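Local structure of Oxidored_FMN domain-containing protein ([Pseudomonas] geniculata N1, 6L6J) at residues Ala483-Gly487 against Thr508-Leu513; Gly521-Val525 against Glu607-Asp611; Arg5-Leu9 against Asp303-Ile309; Ala408-Val414 against Met453-Ser457. The protein is an amine oxidase acting on 6-hydroxypseudooxynicotine, built around bound FMN, a [4Fe-4S] cluster and ADP. All coordinates share one frame; numbering follows the deposited sequence.

In the fold
Along the chain, interaction 3 comes first, then interactions 4, 1 and 2, each closing before the next opens. Interaction 3 lies on the outside of the eight-stranded FMN barrel, and interaction 4 at an edge of the parallel sheet of the Rossmann-like domain, their centres about 34 Å apart. Interactions 1 and 2 are closer, about 18 Å between centres, and both reach the mixed sheet containing strands 522-527 and 612-621; helix 509-513 is followed along the chain by strand 522-527. Interactions 2 and 3 are about 51 Å apart between centres. No two of the contacts touch, so they are separate ties within the modules holding FMN and ADP and in the sheet beside them.

Interaction 1. Residues Ala483-Gly487 against Thr508-Leu513; sequences AKWRG and TPEDIL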
loop_
_atom_site.group_PDB
_atom_site.type_symbol
_atom_site.label_atom_id
_atom_site.label_comp_id
_atom_site.label_asym_id
_atom_site.label_seq_id
_atom_site.Cartn_x
_atom_site.Cartn_y
_atom_site.Cartn_z
ATOM N N ALA A 483 14.663 -5.390 18.159
ATOM C CA ALA A 483 15.605 -4.262 18.334
ATOM C C ALA A 483 15.054 -3.270 19.365
ATOM O O ALA A 483 14.003 -3.541 19.932
ATOM C CB ALA A 483 15.850 -3.601 16.999
ATOM N N LYS A 484 15.779 -2.177 19.587
ATOM C CA LYS A 484 15.444 -1.078 20.525
ATOM C C LYS A 484 15.806 0.263 19.879
ATOM O O LYS A 484 16.809 0.342 19.150
ATOM C CB LYS A 484 16.199 -1.237 21.851
ATOM C CG LYS A 484 15.541 -2.171 22.870
ATOM C CD LYS A 484 16.180 -2.108 24.250
ATOM C CE LYS A 484 16.235 -0.696 24.823
ATOM N NZ LYS A 484 16.622 -0.695 26.255
ATOM N N TRP A 485 15.037 1.299 20.167
ATOM C CA TRP A 485 15.411 2.689 19.807
ATOM C C TRP A 485 16.523 3.139 20.758
ATOM O O TRP A 485 16.453 2.866 21.956
ATOM C CB TRP A 485 14.182 3.605 19.806
ATOM C CG TRP A 485 13.146 3.110 18.847
ATOM C CD1 TRP A 485 12.263 2.089 19.041
ATOM C CD2 TRP A 485 12.950 3.564 17.499
ATOM N NE1 TRP A 485 11.493 1.916 17.928
ATOM C CE2 TRP A 485 11.890 2.800 16.965
ATOM C CE3 TRP A 485 13.537 4.565 16.710
ATOM C CZ2 TRP A 485 11.423 2.991 15.667
ATOM C CZ3 TRP A 485 13.068 4.761 15.428
ATOM C CH2 TRP A 485 12.037 3.972 14.911
ATOM N N ARG A 486 17.572 3.694 20.176
ATOM C CA ARG A 486 18.785 4.186 20.863
ATOM C C ARG A 486 18.591 5.674 21.185
ATOM O O ARG A 486 17.674 6.304 20.580
ATOM C CB ARG A 486 19.973 3.974 19.925
ATOM C CG ARG A 486 19.903 4.840 18.671
ATOM C CD ARG A 486 20.815 4.325 17.580
ATOM N NE ARG A 486 22.223 4.362 17.957
ATOM C CZ ARG A 486 23.213 3.978 17.172
ATOM N NH1 ARG A 486 22.945 3.545 15.955
ATOM N NH2 ARG A 486 24.459 4.061 17.595
ATOM N N GLY A 487 19.448 6.234 22.045
ATOM C CA GLY A 487 19.190 7.547 22.661
ATOM C C GLY A 487 20.375 8.498 22.671
ATOM O O GLY A 487 20.329 9.458 23.472
ATOM N N THR A 508 13.752 8.706 24.319
ATOM C CA THR A 508 13.713 7.938 23.051
ATOM C C THR A 508 12.304 7.391 22.882
ATOM O O THR A 508 11.521 7.403 23.832
ATOM C CB THR A 508 14.716 6.781 23.077
ATOM O OG1 THR A 508 14.037 5.637 23.589
ATOM C CG2 THR A 508 15.947 7.070 23.908
ATOM N N PRO A 509 11.927 6.901 21.678
ATOM C CA PRO A 509 10.632 6.256 21.485
ATOM C C PRO A 509 10.307 5.165 22.513
ATOM O O PRO A 509 9.142 4.956 22.733
ATOM C CB PRO A 509 10.752 5.653 20.076
ATOM C CG PRO A 509 11.711 6.568 19.360
ATOM C CD PRO A 509 12.688 7.008 20.430
ATOM N N GLU A 510 11.312 4.508 23.103
ATOM C CA GLU A 510 11.115 3.447 24.138
ATOM C C GLU A 510 10.221 3.975 25.276
ATOM O O GLU A 510 9.231 3.296 25.619
ATOM C CB GLU A 510 12.455 2.932 24.671
ATOM C CG GLU A 510 13.215 2.062 23.674
ATOM C CD GLU A 510 12.459 0.865 23.110
ATOM O OE1 GLU A 510 11.751 0.183 23.872
ATOM O OE2 GLU A 510 12.567 0.622 21.894
ATOM N N ASP A 511 10.530 5.170 25.792
ATOM C CA ASP A 511 9.792 5.844 26.898
ATOM C C ASP A 511 8.344 6.108 26.481
ATOM O O ASP A 511 7.441 5.902 27.314
ATOM C CB ASP A 511 10.484 7.145 27.320
ATOM C CG ASP A 511 11.907 6.938 27.818
ATOM O OD1 ASP A 511 12.082 6.144 28.761
ATOM O OD2 ASP A 511 12.832 7.543 27.235
ATOM N N ILE A 512 8.120 6.553 25.249
ATOM C CA ILE A 512 6.752 6.923 24.772
ATOM C C ILE A 512 5.938 5.655 24.541
ATOM O O ILE A 512 4.739 5.675 24.834
ATOM C CB ILE A 512 6.794 7.800 23.509
ATOM C CG1 ILE A 512 7.797 8.945 23.653
ATOM C CG2 ILE A 512 5.399 8.305 23.169
ATOM C CD1 ILE A 512 7.730 9.684 24.976
ATOM N N LEU A 513 6.580 4.609 24.027
ATOM C CA LEU A 513 5.980 3.256 23.858
ATOM C C LEU A 513 5.595 2.689 25.237
ATOM O O LEU A 513 4.584 1.980 25.312
ATOM C CB LEU A 513 6.972 2.364 23.086
ATOM C CG LEU A 513 7.075 2.639 21.577
ATOM C CD1 LEU A 513 8.406 2.194 21.009
ATOM C CD2 LEU A 513 5.953 1.958 20.820
#
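Trp485 lays its indole against Pro509, and the path outward from its CB shows what each part meets. Trp485 CB faces Pro509 CD at 3.8 Å. With CG anti to the carbonyl carbon (chi1 -58°), the ring then passes across the proline, bringing Trp485 CG to 3.7 Å from Pro509 CB. That methylene stands over one face of the five-membered ring, 3.9 Å from Pro509 CB to the Trp485 ring centroid and 19° off the normal, a CH-pi contact. Further along, Trp485 CD2 and CE3 meet Pro509 CG, while the pyrrole edge turns to Glu510: OE2 lies near the ring plane beside CD1. The same Glu510 OE2 accepts from Trp485 N at 3.1 Å in a nearly straight bond (170°), met on the anti side of the carboxylate, whose other oxygen, OE1, forms a salt bridge with Arg429. Pro509 and Glu510 stand at the start of helix 509-513, where Thr508 is the N-cap and forms a capping box with Asp511: Thr508 OG1 accepts from Glu510 N at 3.0 Å, and Asp511 OD2 accepts from Thr508 N at 3.3 Å. The other branch, Thr508 CG2, rests against Gly487 CA at 3.5 Å. Around the indole, Met533 of helix 533-542 and Val616 of strand 612-621 also touch Trp485, and Ala483, two residues earlier on the strand, contacts the bound ADP.

Interaction 2. Residues Gly521-Val525 against Glu607-Asp611; sequences GSVIV and EMAAD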
loop_
_atom_site.group_PDB
_atom_site.type_symbol
_atom_site.label_atom_id
_atom_site.label_comp_id
_atom_site.label_asym_id
_atom_site.label_seq_id
_atom_site.Cartn_x
_atom_site.Cartn_y
_atom_site.Cartn_z
ATOM N N GLY A 521 4.530 21.061 29.410
ATOM C CA GLY A 521 5.539 21.977 28.860
ATOM C C GLY A 521 5.790 21.707 27.391
ATOM O O GLY A 521 4.937 21.051 26.736
ATOM N N SER A 522 6.914 22.232 26.893
ATOM C CA SER A 522 7.348 22.146 25.484
ATOM C C SER A 522 8.144 20.850 25.323
ATOM O O SER A 522 8.701 20.369 26.317
ATOM C CB SER A 522 8.143 23.353 25.106
ATOM O OG SER A 522 9.294 23.454 25.937
ATOM N N VAL A 523 8.153 20.281 24.119
ATOM C CA VAL A 523 8.970 19.082 23.783
ATOM C C VAL A 523 9.331 19.149 22.295
ATOM O O VAL A 523 8.440 19.465 21.451
ATOM C CB VAL A 523 8.264 17.770 24.173
ATOM C CG1 VAL A 523 6.826 17.740 23.697
ATOM C CG2 VAL A 523 9.005 16.550 23.665
ATOM N N ILE A 524 10.617 18.910 22.016
ATOM C CA ILE A 524 11.177 18.753 20.643
ATOM C C ILE A 524 11.279 17.262 20.324
ATOM O O ILE A 524 11.929 16.511 21.106
ATOM C CB ILE A 524 12.538 19.453 20.500
ATOM C CG1 ILE A 524 12.353 20.963 20.314
ATOM C CG2 ILE A 524 13.326 18.830 19.362
ATOM C CD1 ILE A 524 13.632 21.758 20.391
ATOM N N VAL A 525 10.644 16.853 19.228
ATOM C CA VAL A 525 10.795 15.481 18.654
ATOM C C VAL A 525 11.694 15.640 17.447
ATOM O O VAL A 525 11.331 16.424 16.566
ATOM C CB VAL A 525 9.452 14.825 18.282
ATOM C CG1 VAL A 525 9.624 13.376 17.887
ATOM C CG2 VAL A 525 8.455 14.931 19.419
ATOM N N GLU A 607 18.319 29.001 19.150
ATOM C CA GLU A 607 17.954 28.275 20.395
ATOM C C GLU A 607 16.432 28.076 20.407
ATOM O O GLU A 607 15.693 29.043 20.130
ATOM C CB GLU A 607 18.485 28.998 21.636
ATOM C CG GLU A 607 19.853 28.514 22.098
ATOM C CD GLU A 607 20.056 28.517 23.611
ATOM O OE1 GLU A 607 19.208 27.928 24.312
ATOM O OE2 GLU A 607 21.057 29.104 24.087
ATOM N N MET A 608 16.006 26.841 20.676
ATOM C CA MET A 608 14.593 26.464 20.906
ATOM C C MET A 608 14.453 26.032 22.365
ATOM O O MET A 608 15.220 25.161 22.812
ATOM C CB MET A 608 14.163 25.303 20.006
ATOM C CG MET A 608 14.309 25.589 18.516
ATOM S SD MET A 608 13.604 24.291 17.448
ATOM C CE MET A 608 13.681 25.175 15.891
ATOM N N ALA A 609 13.500 26.622 23.077
ATOM C CA ALA A 609 13.096 26.170 24.420
ATOM C C ALA A 609 12.557 24.740 24.273
ATOM O O ALA A 609 11.951 24.429 23.230
ATOM C CB ALA A 609 12.098 27.134 25.005
ATOM N N ALA A 610 12.823 23.879 25.248
ATOM C CA ALA A 610 12.414 22.466 25.209
ATOM C C ALA A 610 12.544 21.857 26.609
ATOM O O ALA A 610 13.681 21.600 27.033
ATOM C CB ALA A 610 13.251 21.738 24.190
ATOM N N ASP A 611 11.420 21.637 27.287
ATOM C CA ASP A 611 11.410 21.033 28.637
ATOM C C ASP A 611 11.725 19.543 28.486
ATOM O O ASP A 611 12.413 18.993 29.362
ATOM C CB ASP A 611 10.100 21.369 29.347
ATOM C CG ASP A 611 9.959 22.862 29.614
ATOM O OD1 ASP A 611 10.939 23.454 30.156
ATOM O OD2 ASP A 611 8.892 23.426 29.253
#
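Ile524 sends its CD1 methyl across the side chain of Met608, the two chains crossing at about a right angle. Ile524 CD1 lies 3.6 Å from Met608 CB and also comes up to SD. In a direction roughly perpendicular to this, Ile524 CD1 meets Ala610 CB at 3.8 Å, so this one branch end touches both apolar residues. The polar half of the contact is at Ser522. Ser522 OG, at chi1 60° held between the backbone N and the carbonyl carbon, accepts from Asp611 N at 3.1 Å with an angle of 148°. Two weak bonds accompany it: Ser522 N to Asp611 OD2 at 3.3 Å, and Asp611 N to Ser522 O at 3.2 Å. Asp611 therefore faces one serine through both its backbone amide and its carboxylate, tying the end of 607-611 to the start of strand 522-527. Both segments belong to the OYE-like second alpha/beta domain. Strand 522-527 pairs in parallel with 547-552 and with 612-621, the strand that begins right after Asp611. The side chains of Val523 and Val525 touch helix 533-542, whereas Ile524 meets Val595 of strand 594-599, so the three-stranded antiparallel sheet ending in 605-609 packs beside the domain's mixed sheet.

Interaction 3. Residues Arg5-Leu9 against Asp303-Ile309; sequences RYDIL and DAMVSQI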
loop_
_atom_site.group_PDB
_atom_site.type_symbol
_atom_site.label_atom_id
_atom_site.label_comp_id
_atom_site.label_asym_id
_atom_site.label_seq_id
_atom_site.Cartn_x
_atom_site.Cartn_y
_atom_site.Cartn_z
ATOM N N ARG A 5 -25.693 -15.857 4.491
ATOM C CA ARG A 5 -25.718 -14.363 4.547
ATOM C C ARG A 5 -24.798 -13.796 3.444
ATOM O O ARG A 5 -25.040 -12.662 2.995
ATOM C CB ARG A 5 -25.394 -13.837 5.961
ATOM C CG ARG A 5 -23.945 -13.975 6.421
ATOM C CD ARG A 5 -23.744 -13.710 7.910
ATOM N NE ARG A 5 -23.775 -14.917 8.744
ATOM C CZ ARG A 5 -22.823 -15.312 9.598
ATOM N NH1 ARG A 5 -21.714 -14.619 9.773
ATOM N NH2 ARG A 5 -22.973 -16.424 10.290
ATOM N N TYR A 6 -23.822 -14.578 2.966
ATOM C CA TYR A 6 -22.853 -14.138 1.933
ATOM C C TYR A 6 -23.257 -14.626 0.542
ATOM O O TYR A 6 -22.537 -14.241 -0.413
ATOM C CB TYR A 6 -21.433 -14.550 2.321
ATOM C CG TYR A 6 -21.102 -14.125 3.723
ATOM C CD1 TYR A 6 -21.154 -12.800 4.097
ATOM C CD2 TYR A 6 -20.762 -15.057 4.686
ATOM C CE1 TYR A 6 -20.890 -12.412 5.404
ATOM C CE2 TYR A 6 -20.477 -14.689 5.992
ATOM C CZ TYR A 6 -20.558 -13.360 6.361
ATOM O OH TYR A 6 -20.280 -13.003 7.655
ATOM N N ASP A 7 -24.350 -15.382 0.412
ATOM C CA ASP A 7 -24.822 -15.895 -0.905
ATOM C C ASP A 7 -24.794 -14.752 -1.933
ATOM O O ASP A 7 -24.344 -14.999 -3.078
ATOM C CB ASP A 7 -26.233 -16.503 -0.817
ATOM C CG ASP A 7 -26.331 -17.904 -0.213
ATOM O OD1 ASP A 7 -25.295 -18.481 0.135
ATOM O OD2 ASP A 7 -27.467 -18.403 -0.064
ATOM N N ILE A 8 -25.253 -13.559 -1.533
ATOM C CA ILE A 8 -25.419 -12.342 -2.400
ATOM C C ILE A 8 -24.071 -11.895 -3.005
ATOM O O ILE A 8 -24.050 -11.368 -4.156
ATOM C CB ILE A 8 -26.088 -11.192 -1.611
ATOM C CG1 ILE A 8 -26.220 -9.925 -2.460
ATOM C CG2 ILE A 8 -25.344 -10.907 -0.313
ATOM C CD1 ILE A 8 -27.438 -9.099 -2.136
ATOM N N LEU A 9 -22.973 -12.091 -2.280
ATOM C CA LEU A 9 -21.616 -11.716 -2.760
ATOM C C LEU A 9 -21.181 -12.583 -3.955
ATOM O O LEU A 9 -20.263 -12.117 -4.668
ATOM C CB LEU A 9 -20.619 -11.894 -1.616
ATOM C CG LEU A 9 -20.769 -10.947 -0.445
ATOM C CD1 LEU A 9 -19.545 -11.044 0.434
ATOM C CD2 LEU A 9 -20.996 -9.518 -0.921
ATOM N N ASP A 303 -19.445 -8.479 6.176
ATOM C CA ASP A 303 -20.760 -7.879 6.561
ATOM C C ASP A 303 -20.858 -6.433 6.047
ATOM O O ASP A 303 -21.961 -6.015 5.631
ATOM C CB ASP A 303 -20.967 -8.006 8.062
ATOM C CG ASP A 303 -20.991 -9.455 8.515
ATOM O OD1 ASP A 303 -21.504 -10.292 7.754
ATOM O OD2 ASP A 303 -20.485 -9.746 9.607
ATOM N N ALA A 304 -19.741 -5.707 6.030
ATOM C CA ALA A 304 -19.655 -4.366 5.416
ATOM C C ALA A 304 -19.982 -4.508 3.926
ATOM O O ALA A 304 -20.758 -3.639 3.393
ATOM C CB ALA A 304 -18.279 -3.776 5.637
ATOM N N MET A 305 -19.397 -5.550 3.293
ATOM C CA MET A 305 -19.520 -5.827 1.835
ATOM C C MET A 305 -20.983 -6.174 1.541
ATOM O O MET A 305 -21.570 -5.603 0.616
ATOM C CB MET A 305 -18.582 -6.962 1.385
ATOM C CG MET A 305 -17.107 -6.584 1.444
ATOM S SD MET A 305 -15.834 -7.888 1.235
ATOM C CE MET A 305 -16.841 -9.348 1.129
ATOM N N VAL A 306 -21.577 -7.046 2.342
ATOM C CA VAL A 306 -23.002 -7.436 2.147
ATOM C C VAL A 306 -23.846 -6.169 2.196
ATOM O O VAL A 306 -24.637 -5.963 1.269
ATOM C CB VAL A 306 -23.451 -8.504 3.159
ATOM C CG1 VAL A 306 -24.968 -8.570 3.296
ATOM C CG2 VAL A 306 -22.890 -9.872 2.757
ATOM N N SER A 307 -23.601 -5.340 3.214
ATOM C CA SER A 307 -24.346 -4.093 3.550
ATOM C C SER A 307 -24.225 -3.087 2.402
ATOM O O SER A 307 -25.233 -2.478 2.033
ATOM C CB SER A 307 -23.845 -3.521 4.839
ATOM O OG SER A 307 -24.731 -2.553 5.345
ATOM N N GLN A 308 -23.034 -2.949 1.835
ATOM C CA GLN A 308 -22.793 -2.006 0.722
ATOM C C GLN A 308 -23.795 -2.316 -0.395
ATOM O O GLN A 308 -24.297 -1.349 -1.011
ATOM C CB GLN A 308 -21.331 -2.096 0.254
ATOM C CG GLN A 308 -20.331 -1.416 1.190
ATOM C CD GLN A 308 -20.422 0.084 1.109
ATOM O OE1 GLN A 308 -20.489 0.661 0.038
ATOM N NE2 GLN A 308 -20.464 0.732 2.246
ATOM N N ILE A 309 -24.070 -3.610 -0.626
ATOM C CA ILE A 309 -24.956 -4.119 -1.727
ATOM C C ILE A 309 -26.445 -3.944 -1.357
ATOM O O ILE A 309 -27.203 -3.340 -2.146
ATOM C CB ILE A 309 -24.665 -5.601 -2.067
ATOM C CG1 ILE A 309 -23.166 -5.913 -2.237
ATOM C CG2 ILE A 309 -25.483 -6.016 -3.290
ATOM C CD1 ILE A 309 -22.476 -5.181 -3.382
#
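Both Tyr6 and Asp303 carry CG anti to the carbonyl carbon (chi1 -51° and -61°), which swings the phenol and the carboxylate toward each other. Tyr6 OH donates to Asp303 OD1 at 3.0 Å, on the syn side but 30° out of the carboxylate plane. From the same short 3-10 segment, Arg5 NH1 donates to Tyr6 OH at 3.0 Å, while Arg5 CG sits over the centre of the tyrosine ring. Away from the hydroxyl, Val306 CG2 comes to the ring edge, 3.7 Å from Tyr6 CD1. Val306 CG2 also leans on Leu9 CG at 4.0 Å, and Leu9 CD1 continues onto Met305 CE. Ile8 CD1 meets Ile309 CG2 at 3.8 Å, the two side chains running past each other in opposite directions. Helix 302-310 connects the last two strands of the TIM barrel, and the Met305 side chain lies about 10 Å from the bound FMN. A phenylalanine in place of Tyr6 lacks the hydroxyl, which would probably leave Asp303 OD1 without this donor and Arg5 NH1 without this acceptor. Arg5 NH1 and Asp303 OD1 stay 4.8 Å apart, bridged through the phenol's two hydrogen bonds, and the nearby arginine probably strengthens it as a donor.

Interaction 4. Residues Ala408-Val414 against Met453-Ser457; sequences AKRGYQV and MPNVS
Asn455 reaches back from its turn to grip the end of helix 398-410, and its rotamer decides how. CG lies between the backbone N and the carbonyl carbon (chi1 50°), which carries the amide across to two carbonyls. Asn455 ND2 donates to Ala408 O at 2.8 Å, in the carbonyl plane and on a lone pair, with Ala408 O nearly in the amide plane as well. The second bond, from Asn455 ND2 to Tyr412 O at 2.9 Å, is less ideal, tilted 25° from the carbonyl plane. One amide nitrogen thus spans the bend around Gly411, where a Schellman motif ends the helix at positive phi. An alanine in place of Asn455 is likely to leave both carbonyls without this donor and the helix end less firmly joined to the strand. Val414 and Val456 share the same first torsion, CG1 anti to the backbone N (chi1 172°), and point to one face of the sheet. There Val456 CG2 packs against Ala408 CB, and Met453, its chain bent at chi3, lays SD 3.6 Å from Ala408 CB. The backbones join in parallel register: Val414 N donates to Asn455 O at 2.8 Å, and Ser457 N to Val414 O at 2.9 Å. Met453 to Val456 form a type I turn leading into strand 456-459. Helix 398-410 links strands 390-394 and 413-417 in a right-handed beta-alpha-beta crossover, with 456-459 added outermost, an arrangement characteristic of the Rossmann-like fold that here holds ADP.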
loop_
_atom_site.group_PDB
_atom_site.type_symbol
_atom_site.label_atom_id
_atom_site.label_comp_id
_atom_site.label_asym_id
_atom_site.label_seq_id
_atom_site.Cartn_x
_atom_site.Cartn_y
_atom_site.Cartn_z
ATOM N N ALA A 408 4.809 -24.127 10.780
ATOM C CA ALA A 408 3.589 -24.826 11.260
ATOM C C ALA A 408 2.796 -25.349 10.058
ATOM O O ALA A 408 2.422 -26.540 10.092
ATOM C CB ALA A 408 2.739 -23.930 12.127
ATOM N N LYS A 409 2.572 -24.496 9.045
ATOM C CA LYS A 409 1.709 -24.783 7.862
ATOM C C LYS A 409 2.321 -25.907 7.028
ATOM O O LYS A 409 1.558 -26.721 6.512
ATOM C CB LYS A 409 1.551 -23.563 6.953
ATOM C CG LYS A 409 0.703 -22.428 7.511
ATOM C CD LYS A 409 -0.311 -21.891 6.529
ATOM C CE LYS A 409 0.316 -21.349 5.266
ATOM N NZ LYS A 409 -0.651 -20.518 4.512
ATOM N N ARG A 410 3.650 -25.921 6.891
ATOM C CA ARG A 410 4.400 -26.957 6.129
ATOM C C ARG A 410 4.276 -28.300 6.846
ATOM O O ARG A 410 4.400 -29.334 6.156
ATOM C CB ARG A 410 5.876 -26.584 5.987
ATOM C CG ARG A 410 6.132 -25.321 5.181
ATOM C CD ARG A 410 7.612 -25.073 4.998
ATOM N NE ARG A 410 8.205 -26.146 4.222
ATOM C CZ ARG A 410 9.503 -26.370 4.080
ATOM N NH1 ARG A 410 10.390 -25.577 4.664
ATOM N NH2 ARG A 410 9.901 -27.403 3.348
ATOM N N GLY A 411 4.083 -28.263 8.168
ATOM C CA GLY A 411 3.731 -29.422 9.015
ATOM C C GLY A 411 4.782 -29.724 10.082
ATOM O O GLY A 411 4.600 -30.741 10.792
ATOM N N TYR A 412 5.841 -28.908 10.209
ATOM C CA TYR A 412 6.926 -29.097 11.216
ATOM C C TYR A 412 6.348 -29.009 12.632
ATOM O O TYR A 412 5.265 -28.406 12.815
ATOM C CB TYR A 412 8.044 -28.055 11.084
ATOM C CG TYR A 412 8.877 -28.180 9.837
ATOM C CD1 TYR A 412 9.967 -29.032 9.788
ATOM C CD2 TYR A 412 8.563 -27.472 8.686
ATOM C CE1 TYR A 412 10.723 -29.177 8.634
ATOM C CE2 TYR A 412 9.311 -27.600 7.526
ATOM C CZ TYR A 412 10.394 -28.460 7.498
ATOM O OH TYR A 412 11.134 -28.588 6.357
ATOM N N GLN A 413 7.068 -29.582 13.599
ATOM C CA GLN A 413 6.801 -29.393 15.054
ATOM C C GLN A 413 7.428 -28.055 15.452
ATOM O O GLN A 413 8.644 -27.925 15.288
ATOM C CB GLN A 413 7.360 -30.557 15.890
ATOM C CG GLN A 413 6.909 -31.939 15.425
ATOM C CD GLN A 413 5.406 -32.058 15.365
ATOM O OE1 GLN A 413 4.692 -31.571 16.233
ATOM N NE2 GLN A 413 4.913 -32.698 14.319
ATOM N N VAL A 414 6.628 -27.094 15.919
ATOM C CA VAL A 414 7.065 -25.680 16.122
ATOM C C VAL A 414 6.779 -25.246 17.557
ATOM O O VAL A 414 5.613 -25.199 17.929
ATOM C CB VAL A 414 6.378 -24.729 15.121
ATOM C CG1 VAL A 414 6.672 -23.265 15.434
ATOM C CG2 VAL A 414 6.748 -25.076 13.680
ATOM N N MET A 453 -3.468 -25.001 15.938
ATOM C CA MET A 453 -2.621 -26.009 15.236
ATOM C C MET A 453 -1.940 -26.875 16.284
ATOM O O MET A 453 -1.220 -26.357 17.134
ATOM C CB MET A 453 -1.550 -25.338 14.373
ATOM C CG MET A 453 -2.113 -24.345 13.381
ATOM S SD MET A 453 -0.858 -23.624 12.305
ATOM C CE MET A 453 -1.785 -23.479 10.778
ATOM N N PRO A 454 -2.120 -28.212 16.238
ATOM C CA PRO A 454 -1.638 -29.087 17.308
ATOM C C PRO A 454 -0.110 -29.226 17.293
ATOM O O PRO A 454 0.450 -29.559 18.309
ATOM C CB PRO A 454 -2.330 -30.424 17.011
ATOM C CG PRO A 454 -2.525 -30.410 15.495
ATOM C CD PRO A 454 -2.756 -28.955 15.138
ATOM N N ASN A 455 0.519 -28.934 16.151
ATOM C CA ASN A 455 1.995 -29.009 15.970
ATOM C C ASN A 455 2.694 -27.743 16.491
ATOM O O ASN A 455 3.922 -27.741 16.456
ATOM C CB ASN A 455 2.386 -29.293 14.516
ATOM C CG ASN A 455 1.729 -28.398 13.489
ATOM O OD1 ASN A 455 0.581 -28.007 13.652
ATOM N ND2 ASN A 455 2.439 -28.119 12.404
ATOM N N VAL A 456 1.957 -26.735 16.973
ATOM C CA VAL A 456 2.516 -25.470 17.540
ATOM C C VAL A 456 2.313 -25.439 19.065
ATOM O O VAL A 456 1.187 -25.712 19.526
ATOM C CB VAL A 456 1.897 -24.214 16.889
ATOM C CG1 VAL A 456 2.328 -22.932 17.595
ATOM C CG2 VAL A 456 2.222 -24.133 15.403
ATOM N N SER A 457 3.369 -25.070 19.801
ATOM C CA SER A 457 3.364 -24.750 21.251
ATOM C C SER A 457 3.756 -23.282 21.424
ATOM O O SER A 457 4.791 -22.869 20.854
ATOM C CB SER A 457 4.284 -25.670 22.015
ATOM O OG SER A 457 3.977 -27.023 21.701
#